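Local atomic coordinates of VP5 (Halorubrum pleomorphic virus 6, PDB entry 6QGL), a protein that is the envelope protein of a haloarchaeal pleomorphic virus and probably mediates fusion of the viral membrane with that of the host cell. Residues S365-P378 / T408-T422. Residues are numbered along the deposited sequence; the frame is centred on the assembly and turned at random.
Sequences SGVDGGTITITSEP and TWSYDASGDLETTIT
Strands 371-374 and 409-412 run antiparallel, their axes 161° apart, with I372 facing Y411 and I374 facing W409 as hydrogen-bonded pairs; the straightest of the four bonds, I374 N to W409 O, measures 2.8 Å. Before strand 371-374, segment 365-378 reverses through a type I' turn from D368 to T371, and around it the pairing goes on: A413 N donates to G370 O, G370 N to T420 O, and V367 N to T422 O, so one hairpin faces two separate parts of 408-422. W409 gives the largest single share of the buried surface, much of it through its indole. Its six-membered ring lies under E377 CA, 3.7 Å from the ring centroid and 11° off the normal, while P378 CD sits 3.9 Å from the centroid of the five-membered ring, on the same face; both are CH-pi contacts. I374 CG1, set between the backbone N and the carbonyl carbon (chi1 60°), comes within 3.6 Å of W409 CB. At the other end I372 CD1 reaches A413 CB at 3.8 Å, and I372 and Y411 also touch V394 and V396 of strand 393-397. D412 OD1 closes an Asx turn, accepting from S414 N and, at 2.7 Å, from S414 OG. Every hydrogen bond between the segments is thus backbone to backbone. The CH-pi contacts fasten the loop after strand 371-374 to W409, whereas the V367 and G370 bonds link the small three-stranded sheet to that of 422-431.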
ATOM      1  N   SER A 365      25.728 -24.922  13.007  1.00 71.12           N
ATOM      2  CA  SER A 365      26.445 -25.962  12.270  1.00 68.88           C
ATOM      3  C   SER A 365      25.914 -27.366  12.566  1.00 69.78           C
ATOM      4  O   SER A 365      25.638 -28.114  11.638  1.00 67.52           O
ATOM      5  CB  SER A 365      27.946 -25.886  12.549  1.00 73.54           C
ATOM      6  OG  SER A 365      28.682 -26.778  11.727  1.00 81.34           O
ATOM      7  N   GLY A 366      25.753 -27.695  13.841  1.00 66.15           N
ATOM      8  CA  GLY A 366      25.298 -29.011  14.268  1.00 64.56           C
ATOM      9  C   GLY A 366      23.871 -29.389  13.928  1.00 66.82           C
ATOM     10  O   GLY A 366      22.947 -28.589  14.101  1.00 67.56           O
ATOM     11  N   VAL A 367      23.696 -30.628  13.438  1.00 60.95           N
ATOM     12  CA  VAL A 367      22.402 -31.251  13.167  1.00 59.87           C
ATOM     13  C   VAL A 367      22.367 -32.420  14.158  1.00 64.55           C
ATOM     14  O   VAL A 367      22.933 -33.487  13.905  1.00 63.02           O
ATOM     15  CB  VAL A 367      22.165 -31.654  11.681  1.00 61.80           C
ATOM     16  CG1 VAL A 367      20.822 -32.350  11.505  1.00 61.35           C
ATOM     17  CG2 VAL A 367      22.232 -30.436  10.768  1.00 61.72           C
ATOM     18  N   ASP A 368      21.815 -32.147  15.350  1.00 63.25           N
ATOM     19  CA  ASP A 368      21.742 -33.097  16.457  1.00 63.76           C
ATOM     20  C   ASP A 368      20.403 -33.826  16.441  1.00 67.64           C
ATOM     21  O   ASP A 368      19.353 -33.184  16.530  1.00 68.51           O
ATOM     22  CB  ASP A 368      21.992 -32.383  17.805  1.00 68.04           C
ATOM     23  CG  ASP A 368      23.259 -31.533  17.854  1.00 80.90           C
ATOM     24  OD1 ASP A 368      24.359 -32.082  17.595  1.00 80.49           O
ATOM     25  OD2 ASP A 368      23.150 -30.325  18.164  1.00 89.34           O
ATOM     26  N   GLY A 369      20.461 -35.149  16.262  1.00 62.73           N
ATOM     27  CA  GLY A 369      19.298 -36.033  16.177  1.00 62.70           C
ATOM     28  C   GLY A 369      18.252 -35.588  15.174  1.00 67.38           C
ATOM     29  O   GLY A 369      17.054 -35.671  15.452  1.00 68.68           O
ATOM     30  N   GLY A 370      18.719 -35.073  14.032  1.00 62.60           N
ATOM     31  CA  GLY A 370      17.883 -34.559  12.955  1.00 61.94           C
ATOM     32  C   GLY A 370      17.386 -33.139  13.139  1.00 66.53           C
ATOM     33  O   GLY A 370      16.714 -32.614  12.251  1.00 66.35           O
ATOM     34  N   THR A 371      17.707 -32.490  14.272  1.00 63.93           N
ATOM     35  CA  THR A 371      17.232 -31.127  14.538  1.00 65.00           C
ATOM     36  C   THR A 371      18.192 -30.066  13.987  1.00 68.56           C
ATOM     37  O   THR A 371      19.384 -30.079  14.301  1.00 67.82           O
ATOM     38  CB  THR A 371      16.901 -30.930  16.031  1.00 72.51           C
ATOM     39  OG1 THR A 371      16.247 -32.097  16.526  1.00 71.59           O
ATOM     40  CG2 THR A 371      16.017 -29.717  16.282  1.00 72.03           C
ATOM     41  N   ILE A 372      17.652 -29.152  13.165  1.00 65.55           N
ATOM     42  CA  ILE A 372      18.357 -28.019  12.552  1.00 65.30           C
ATOM     43  C   ILE A 372      17.914 -26.752  13.301  1.00 72.11           C
ATOM     44  O   ILE A 372      16.714 -26.533  13.460  1.00 72.28           O
ATOM     45  CB  ILE A 372      18.039 -27.922  11.026  1.00 66.91           C
ATOM     46  CG1 ILE A 372      18.395 -29.227  10.284  1.00 65.62           C
ATOM     47  CG2 ILE A 372      18.717 -26.705  10.377  1.00 67.32           C
ATOM     48  CD1 ILE A 372      17.628 -29.436   9.000  1.00 70.72           C
ATOM     49  N   THR A 373      18.874 -25.925  13.756  1.00 70.56           N
ATOM     50  CA  THR A 373      18.567 -24.692  14.483  1.00 72.92           C
ATOM     51  C   THR A 373      19.077 -23.457  13.737  1.00 78.20           C
ATOM     52  O   THR A 373      20.213 -23.447  13.261  1.00 76.75           O
ATOM     53  CB  THR A 373      19.067 -24.762  15.944  1.00 82.71           C
ATOM     54  OG1 THR A 373      18.764 -26.044  16.498  1.00 82.07           O
ATOM     55  CG2 THR A 373      18.460 -23.676  16.829  1.00 83.52           C
ATOM     56  N   ILE A 374      18.224 -22.422  13.646  1.00 77.10           N
ATOM     57  CA  ILE A 374      18.523 -21.132  13.011  1.00 77.78           C
ATOM     58  C   ILE A 374      18.518 -20.026  14.084  1.00 85.95           C
ATOM     59  O   ILE A 374      17.785 -20.149  15.066  1.00 86.88           O
ATOM     60  CB  ILE A 374      17.602 -20.840  11.791  1.00 79.81           C
ATOM     61  CG1 ILE A 374      16.105 -20.795  12.187  1.00 81.03           C
ATOM     62  CG2 ILE A 374      17.859 -21.861  10.671  1.00 78.58           C
ATOM     63  CD1 ILE A 374      15.148 -20.200  11.159  1.00 86.78           C
ATOM     64  N   THR A 375      19.354 -18.980  13.922  1.00 84.83           N
ATOM     65  CA  THR A 375      19.493 -17.908  14.923  1.00 87.96           C
ATOM     66  C   THR A 375      18.730 -16.607  14.570  1.00 94.61           C
ATOM     67  O   THR A 375      18.948 -15.573  15.211  1.00 96.44           O
ATOM     68  CB  THR A 375      20.981 -17.634  15.223  1.00 95.81           C
ATOM     69  OG1 THR A 375      21.621 -17.125  14.054  1.00 94.56           O
ATOM     70  CG2 THR A 375      21.720 -18.862  15.735  1.00 93.14           C
ATOM     71  N   SER A 376      17.824 -16.665  13.579  1.00 91.04           N
ATOM     72  CA  SER A 376      17.000 -15.529  13.150  1.00 91.99           C
ATOM     73  C   SER A 376      15.616 -16.005  12.718  1.00 96.37           C
ATOM     74  O   SER A 376      15.451 -17.185  12.409  1.00 94.71           O
ATOM     75  CB  SER A 376      17.678 -14.757  12.022  1.00 94.88           C
ATOM     76  OG  SER A 376      18.691 -13.904  12.526  1.00105.88           O
ATOM     77  N   GLU A 377      14.616 -15.102  12.727  1.00 94.81           N
ATOM     78  CA  GLU A 377      13.239 -15.432  12.352  1.00 94.53           C
ATOM     79  C   GLU A 377      13.117 -15.757  10.852  1.00 96.38           C
ATOM     80  O   GLU A 377      13.542 -14.946  10.022  1.00 95.08           O
ATOM     81  CB  GLU A 377      12.262 -14.311  12.770  1.00 97.77           C
ATOM     82  CG  GLU A 377      10.788 -14.668  12.601  1.00108.22           C
ATOM     83  CD  GLU A 377       9.827 -14.140  13.651  1.00126.39           C
ATOM     84  OE1 GLU A 377       9.925 -12.945  14.014  1.00119.56           O
ATOM     85  OE2 GLU A 377       8.956 -14.924  14.096  1.00117.62           O
ATOM     86  N   PRO A 378      12.548 -16.939  10.495  1.00 92.42           N
ATOM     87  CA  PRO A 378      12.376 -17.267   9.070  1.00 90.72           C
ATOM     88  C   PRO A 378      11.342 -16.348   8.419  1.00 95.82           C
ATOM     89  O   PRO A 378      10.350 -15.986   9.059  1.00 96.96           O
ATOM     90  CB  PRO A 378      11.918 -18.728   9.094  1.00 91.81           C
ATOM     91  CG  PRO A 378      11.268 -18.903  10.411  1.00 97.81           C
ATOM     92  CD  PRO A 378      11.998 -18.003  11.363  1.00 94.65           C
ATOM     93  N   THR A 408      16.058 -18.312  18.823  1.00104.67           N
ATOM     94  CA  THR A 408      16.394 -19.424  17.939  1.00101.09           C
ATOM     95  C   THR A 408      15.141 -20.211  17.545  1.00103.16           C
ATOM     96  O   THR A 408      14.221 -20.356  18.353  1.00104.55           O
ATOM     97  CB  THR A 408      17.414 -20.371  18.609  1.00107.76           C
ATOM     98  OG1 THR A 408      16.877 -20.866  19.838  1.00108.84           O
ATOM     99  CG2 THR A 408      18.770 -19.714  18.849  1.00106.78           C
ATOM    100  N   TRP A 409      15.121 -20.724  16.304  1.00 96.45           N
ATOM    101  CA  TRP A 409      14.037 -21.541  15.755  1.00 94.89           C
ATOM    102  C   TRP A 409      14.601 -22.895  15.334  1.00 93.88           C
ATOM    103  O   TRP A 409      15.715 -22.949  14.809  1.00 91.85           O
ATOM    104  CB  TRP A 409      13.373 -20.848  14.555  1.00 93.09           C
ATOM    105  CG  TRP A 409      12.473 -19.705  14.915  1.00 96.37           C
ATOM    106  CD1 TRP A 409      11.110 -19.711  14.924  1.00100.27           C
ATOM    107  CD2 TRP A 409      12.873 -18.377  15.274  1.00 97.75           C
ATOM    108  NE1 TRP A 409      10.634 -18.475  15.295  1.00101.65           N
ATOM    109  CE2 TRP A 409      11.695 -17.635  15.511  1.00103.44           C
ATOM    110  CE3 TRP A 409      14.117 -17.735  15.416  1.00 99.34           C
ATOM    111  CZ2 TRP A 409      11.722 -16.288  15.896  1.00104.53           C
ATOM    112  CZ3 TRP A 409      14.143 -16.409  15.820  1.00102.75           C
ATOM    113  CH2 TRP A 409      12.958 -15.697  16.048  1.00104.88           C
ATOM    114  N   SER A 410      13.847 -23.985  15.564  1.00 88.47           N
ATOM    115  CA  SER A 410      14.303 -25.326  15.201  1.00 85.67           C
ATOM    116  C   SER A 410      13.269 -26.147  14.420  1.00 86.85           C
ATOM    117  O   SER A 410      12.067 -25.901  14.532  1.00 87.68           O
ATOM    118  CB  SER A 410      14.796 -26.088  16.431  1.00 89.93           C
ATOM    119  OG  SER A 410      13.743 -26.689  17.165  1.00 99.62           O
ATOM    120  N   TYR A 411      13.755 -27.125  13.633  1.00 80.05           N
ATOM    121  CA  TYR A 411      12.954 -28.060  12.837  1.00 78.43           C
ATOM    122  C   TYR A 411      13.577 -29.459  12.923  1.00 80.03           C
ATOM    123  O   TYR A 411      14.801 -29.584  12.873  1.00 78.41           O
ATOM    124  CB  TYR A 411      12.827 -27.589  11.367  1.00 78.19           C
ATOM    125  CG  TYR A 411      12.148 -28.591  10.454  1.00 79.08           C
ATOM    126  CD1 TYR A 411      10.761 -28.721  10.435  1.00 82.17           C
ATOM    127  CD2 TYR A 411      12.893 -29.426   9.625  1.00 78.28           C
ATOM    128  CE1 TYR A 411      10.133 -29.662   9.620  1.00 82.53           C
ATOM    129  CE2 TYR A 411      12.275 -30.368   8.804  1.00 78.90           C
ATOM    130  CZ  TYR A 411      10.895 -30.484   8.806  1.00 87.33           C
ATOM    131  OH  TYR A 411      10.286 -31.413   7.998  1.00 88.13           O
ATOM    132  N   ASP A 412      12.731 -30.503  13.033  1.00 76.44           N
ATOM    133  CA  ASP A 412      13.143 -31.907  13.114  1.00 75.10           C
ATOM    134  C   ASP A 412      13.082 -32.558  11.723  1.00 77.04           C
ATOM    135  O   ASP A 412      12.000 -32.903  11.233  1.00 77.38           O
ATOM    136  CB  ASP A 412      12.263 -32.665  14.126  1.00 78.64           C
ATOM    137  CG  ASP A 412      12.814 -33.989  14.625  1.00 88.38           C
ATOM    138  OD1 ASP A 412      13.603 -34.623  13.893  1.00 86.99           O
ATOM    139  OD2 ASP A 412      12.440 -34.400  15.742  1.00 95.89           O
ATOM    140  N   ALA A 413      14.250 -32.713  11.091  1.00 71.25           N
ATOM    141  CA  ALA A 413      14.390 -33.276   9.752  1.00 69.58           C
ATOM    142  C   ALA A 413      14.761 -34.764   9.751  1.00 72.67           C
ATOM    143  O   ALA A 413      15.358 -35.243   8.784  1.00 71.03           O
ATOM    144  CB  ALA A 413      15.402 -32.464   8.955  1.00 69.20           C
ATOM    145  N   SER A 414      14.366 -35.504  10.808  1.00 70.25           N
ATOM    146  CA  SER A 414      14.637 -36.943  10.943  1.00 69.62           C
ATOM    147  C   SER A 414      13.956 -37.808   9.874  1.00 74.03           C
ATOM    148  O   SER A 414      14.445 -38.898   9.565  1.00 72.94           O
ATOM    149  CB  SER A 414      14.261 -37.440  12.335  1.00 74.21           C
ATOM    150  OG  SER A 414      15.080 -36.829  13.316  1.00 83.52           O
ATOM    151  N   GLY A 415      12.839 -37.316   9.337  1.00 71.70           N
ATOM    152  CA  GLY A 415      12.077 -37.995   8.294  1.00 72.01           C
ATOM    153  C   GLY A 415      12.488 -37.594   6.891  1.00 75.14           C
ATOM    154  O   GLY A 415      12.180 -38.302   5.928  1.00 75.30           O
ATOM    155  N   ASP A 416      13.206 -36.462   6.777  1.00 70.31           N
ATOM    156  CA  ASP A 416      13.681 -35.886   5.520  1.00 69.03           C
ATOM    157  C   ASP A 416      15.126 -36.274   5.159  1.00 70.47           C
ATOM    158  O   ASP A 416      15.420 -36.448   3.975  1.00 70.08           O
ATOM    159  CB  ASP A 416      13.542 -34.360   5.559  1.00 71.20           C
ATOM    160  CG  ASP A 416      12.181 -33.861   6.014  1.00 83.84           C
ATOM    161  OD1 ASP A 416      11.194 -34.070   5.275  1.00 85.80           O
ATOM    162  OD2 ASP A 416      12.107 -33.252   7.104  1.00 90.26           O
ATOM    163  N   LEU A 417      16.024 -36.389   6.162  1.00 65.15           N
ATOM    164  CA  LEU A 417      17.442 -36.714   5.950  1.00 63.01           C
ATOM    165  C   LEU A 417      17.752 -38.189   6.164  1.00 65.62           C
ATOM    166  O   LEU A 417      17.128 -38.830   7.011  1.00 65.93           O
ATOM    167  CB  LEU A 417      18.348 -35.873   6.874  1.00 62.53           C
ATOM    168  CG  LEU A 417      18.300 -34.347   6.746  1.00 67.36           C
ATOM    169  CD1 LEU A 417      18.927 -33.689   7.959  1.00 67.66           C
ATOM    170  CD2 LEU A 417      18.984 -33.864   5.474  1.00 68.85           C
ATOM    171  N   GLU A 418      18.739 -38.717   5.413  1.00 60.58           N
ATOM    172  CA  GLU A 418      19.219 -40.096   5.540  1.00 59.45           C
ATOM    173  C   GLU A 418      20.179 -40.172   6.727  1.00 62.28           C
ATOM    174  O   GLU A 418      20.157 -41.156   7.469  1.00 62.31           O
ATOM    175  CB  GLU A 418      19.915 -40.571   4.258  1.00 60.56           C
ATOM    176  CG  GLU A 418      18.956 -41.016   3.165  1.00 72.60           C
ATOM    177  CD  GLU A 418      19.565 -41.753   1.984  1.00 89.97           C
ATOM    178  OE1 GLU A 418      20.750 -42.153   2.062  1.00 81.73           O
ATOM    179  OE2 GLU A 418      18.844 -41.942   0.978  1.00 83.58           O
ATOM    180  N   THR A 419      21.026 -39.136   6.896  1.00 57.30           N
ATOM    181  CA  THR A 419      21.953 -39.030   8.021  1.00 56.02           C
ATOM    182  C   THR A 419      21.457 -37.871   8.874  1.00 59.05           C
ATOM    183  O   THR A 419      21.471 -36.720   8.431  1.00 58.75           O
ATOM    184  CB  THR A 419      23.432 -38.939   7.585  1.00 64.74           C
ATOM    185  OG1 THR A 419      23.724 -37.624   7.125  1.00 68.33           O
ATOM    186  CG2 THR A 419      23.799 -39.951   6.521  1.00 61.77           C
ATOM    187  N   THR A 420      20.919 -38.208  10.054  1.00 55.13           N
ATOM    188  CA  THR A 420      20.347 -37.260  11.015  1.00 55.49           C
ATOM    189  C   THR A 420      21.430 -36.494  11.768  1.00 57.78           C
ATOM    190  O   THR A 420      21.253 -35.312  12.041  1.00 58.49           O
ATOM    191  CB  THR A 420      19.391 -37.974  11.968  1.00 63.51           C
ATOM    192  OG1 THR A 420      20.068 -39.098  12.526  1.00 63.17           O
ATOM    193  CG2 THR A 420      18.120 -38.432  11.279  1.00 62.12           C
ATOM    194  N   ILE A 421      22.544 -37.163  12.104  1.00 51.92           N
ATOM    195  CA  ILE A 421      23.665 -36.542  12.813  1.00 51.40           C
ATOM    196  C   ILE A 421      24.701 -36.118  11.773  1.00 53.37           C
ATOM    197  O   ILE A 421      25.403 -36.967  11.217  1.00 51.74           O
ATOM    198  CB  ILE A 421      24.240 -37.474  13.920  1.00 54.12           C
ATOM    199  CG1 ILE A 421      23.121 -37.937  14.882  1.00 55.01           C
ATOM    200  CG2 ILE A 421      25.387 -36.786  14.681  1.00 55.84           C
ATOM    201  CD1 ILE A 421      23.432 -39.124  15.726  1.00 60.49           C
ATOM    202  N   THR A 422      24.762 -34.805  11.493  1.00 50.12           N
ATOM    203  CA  THR A 422      25.646 -34.196  10.492  1.00 49.72           C
ATOM    204  C   THR A 422      25.857 -32.703  10.817  1.00 55.58           C
ATOM    205  O   THR A 422      25.466 -32.255  11.901  1.00 55.81           O
ATOM    206  CB  THR A 422      25.096 -34.465   9.054  1.00 54.12           C
ATOM    207  OG1 THR A 422      26.059 -34.076   8.073  1.00 54.35           O
ATOM    208  CG2 THR A 422      23.762 -33.785   8.792  1.00 52.35           C
TER